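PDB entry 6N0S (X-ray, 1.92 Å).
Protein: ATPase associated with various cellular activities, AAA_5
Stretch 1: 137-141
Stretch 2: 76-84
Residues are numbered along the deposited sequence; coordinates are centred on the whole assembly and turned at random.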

# COMPACT_ATOMS: atom_id res chain seq x y z
N LEU A 137 2.87 8.97 -0.42
CA LEU A 137 4.02 8.53 0.36
C LEU A 137 5.26 9.36 0.02
O LEU A 137 5.32 10.06 -0.98
CB LEU A 137 4.32 7.06 0.08
CG LEU A 137 3.13 6.11 0.34
CD1 LEU A 137 3.47 4.71 -0.13
CD2 LEU A 137 2.75 6.13 1.81
N ALA A 138 6.31 9.15 0.82
CA ALA A 138 7.59 9.83 0.65
C ALA A 138 8.68 8.91 1.14
O ALA A 138 8.44 8.05 1.99
CB ALA A 138 7.67 11.13 1.44
N GLU A 139 9.89 9.10 0.59
CA GLU A 139 11.13 8.51 1.09
C GLU A 139 11.19 7.01 0.91
O GLU A 139 11.90 6.33 1.64
CB GLU A 139 11.36 8.84 2.58
CG GLU A 139 11.20 10.33 2.97
CD GLU A 139 11.20 10.57 4.51
OE1 GLU A 139 11.83 9.79 5.27
OE2 GLU A 139 10.54 11.53 4.96
N TYR A 140 10.46 6.45 -0.06
CA TYR A 140 10.59 5.03 -0.33
C TYR A 140 12.06 4.65 -0.45
O TYR A 140 12.84 5.35 -1.11
CB TYR A 140 9.86 4.62 -1.62
CG TYR A 140 10.08 3.15 -1.89
CD1 TYR A 140 9.44 2.18 -1.13
CD2 TYR A 140 10.96 2.73 -2.89
CE1 TYR A 140 9.68 0.86 -1.34
CE2 TYR A 140 11.19 1.39 -3.10
CZ TYR A 140 10.54 0.47 -2.32
OH TYR A 140 10.75 -0.87 -2.51
N ARG A 141 12.45 3.55 0.18
CA ARG A 141 13.79 3.03 -0.02
C ARG A 141 13.69 1.52 -0.08
O ARG A 141 13.08 0.88 0.77
CB ARG A 141 14.73 3.50 1.09
CG ARG A 141 16.23 3.56 0.71
CD ARG A 141 16.60 4.63 -0.38
NE ARG A 141 16.38 6.02 0.06
CZ ARG A 141 16.47 7.10 -0.72
NH1 ARG A 141 16.79 7.01 -2.01
NH2 ARG A 141 16.25 8.31 -0.22
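Stretch 2, residues 76-84: ESVLSKENN

Stretch 2 enters as a strand, residues 76 to 80, and runs antiparallel beside strand 138-141, the axes at 168° and 4.8 Å apart at their closest. Glu76 pairs with Arg141 through two backbone hydrogen bonds: Glu76 N gives to Arg141 O at 3.1 Å, and Arg141 N gives to Glu76 O at 2.9 Å. That same Glu76 O also takes a CA-H...O contact from Tyr140 CA at 3.3 Å.

Ser77 then faces a beta bulge. One strand spends a single residue between the two bridges, the other spends two, Glu139 and Tyr140, and Glu139 absorbs the extra step with a positive phi of 68°. Ser77 CB packs 3.7 Å from Tyr140 CA and lies at the edge of the tyrosine ring.

Val78 restores the pairing with Ala138: Val78 N reaches Ala138 O at 2.9 Å, and Ala138 N reaches Val78 O at 3.0 Å. The backbone pairs at Glu76 and Val78 set the register, and the bulge is confined to the span between them. Because the bulge adds a residue between Ala138 and Arg141, their side chains share one sheet face with those of Glu76 and Val78. Leu79 adds an apolar contact, its CB 3.7 Å from Leu137 CD2.

Beyond Ser80 the chain leaves the strand and turns, with Asn84 N bonded to Lys81 O at 2.8 Å. The turn brings Asn83 back, placing its OD1 3.4 Å from Ala138 CB.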

# COMPACT_ATOMS: atom_id res chain seq x y z
N GLU A 76 10.49 0.17 2.34
CA GLU A 76 9.58 0.89 3.21
C GLU A 76 9.57 2.37 2.86
O GLU A 76 10.46 2.87 2.18
CB GLU A 76 9.94 0.68 4.69
CG GLU A 76 11.38 0.97 5.06
CD GLU A 76 11.59 0.86 6.56
OE1 GLU A 76 11.27 1.85 7.27
OE2 GLU A 76 12.00 -0.24 7.01
N SER A 77 8.52 3.05 3.31
CA SER A 77 8.32 4.46 3.04
C SER A 77 7.62 5.09 4.22
O SER A 77 7.34 4.44 5.23
CB SER A 77 7.52 4.67 1.75
OG SER A 77 6.25 4.09 1.91
N VAL A 78 7.25 6.36 4.06
CA VAL A 78 6.69 7.17 5.13
C VAL A 78 5.40 7.81 4.62
O VAL A 78 5.35 8.32 3.50
CB VAL A 78 7.69 8.26 5.60
CG1 VAL A 78 7.08 9.16 6.63
CG2 VAL A 78 8.94 7.62 6.19
N LEU A 79 4.36 7.75 5.44
CA LEU A 79 3.08 8.37 5.15
C LEU A 79 2.87 9.49 6.18
O LEU A 79 2.58 9.21 7.35
CB LEU A 79 1.96 7.33 5.22
CG LEU A 79 0.52 7.82 5.28
CD1 LEU A 79 0.26 8.75 4.24
CD2 LEU A 79 -0.46 6.65 5.14
N SER A 80 3.00 10.74 5.74
CA SER A 80 3.06 11.89 6.63
C SER A 80 1.87 12.81 6.40
O SER A 80 1.38 12.94 5.28
CB SER A 80 4.34 12.70 6.43
OG SER A 80 4.21 13.55 5.30
N LYS A 81 1.43 13.46 7.48
CA LYS A 81 0.31 14.39 7.38
C LYS A 81 0.67 15.59 6.51
O LYS A 81 -0.18 16.09 5.77
CB LYS A 81 -0.13 14.83 8.78
CG LYS A 81 -1.62 15.21 8.88
CD LYS A 81 -2.02 15.59 10.32
CE LYS A 81 -1.99 14.41 11.30
NZ LYS A 81 -2.44 14.83 12.67
N GLU A 82 1.93 16.03 6.59
CA GLU A 82 2.41 17.12 5.75
C GLU A 82 2.27 16.81 4.26
O GLU A 82 1.90 17.69 3.47
CB GLU A 82 3.87 17.40 6.12
CG GLU A 82 4.60 18.35 5.21
CD GLU A 82 6.00 17.84 4.86
OE1 GLU A 82 6.81 17.62 5.80
OE2 GLU A 82 6.28 17.65 3.66
N ASN A 83 2.55 15.57 3.85
CA ASN A 83 2.30 15.21 2.46
C ASN A 83 0.84 14.89 2.19
O ASN A 83 0.48 14.57 1.04
CB ASN A 83 3.18 14.02 2.05
CG ASN A 83 4.69 14.32 2.13
OD1 ASN A 83 5.49 13.45 2.52
ND2 ASN A 83 5.09 15.52 1.74
N ASN A 84 -0.03 14.99 3.19
CA ASN A 84 -1.40 14.52 3.06
C ASN A 84 -2.35 15.43 3.84
O ASN A 84 -3.25 14.96 4.54
CB ASN A 84 -1.54 13.08 3.56
CG ASN A 84 -0.90 12.09 2.62
OD1 ASN A 84 -1.49 11.73 1.60
ND2 ASN A 84 0.29 11.61 2.97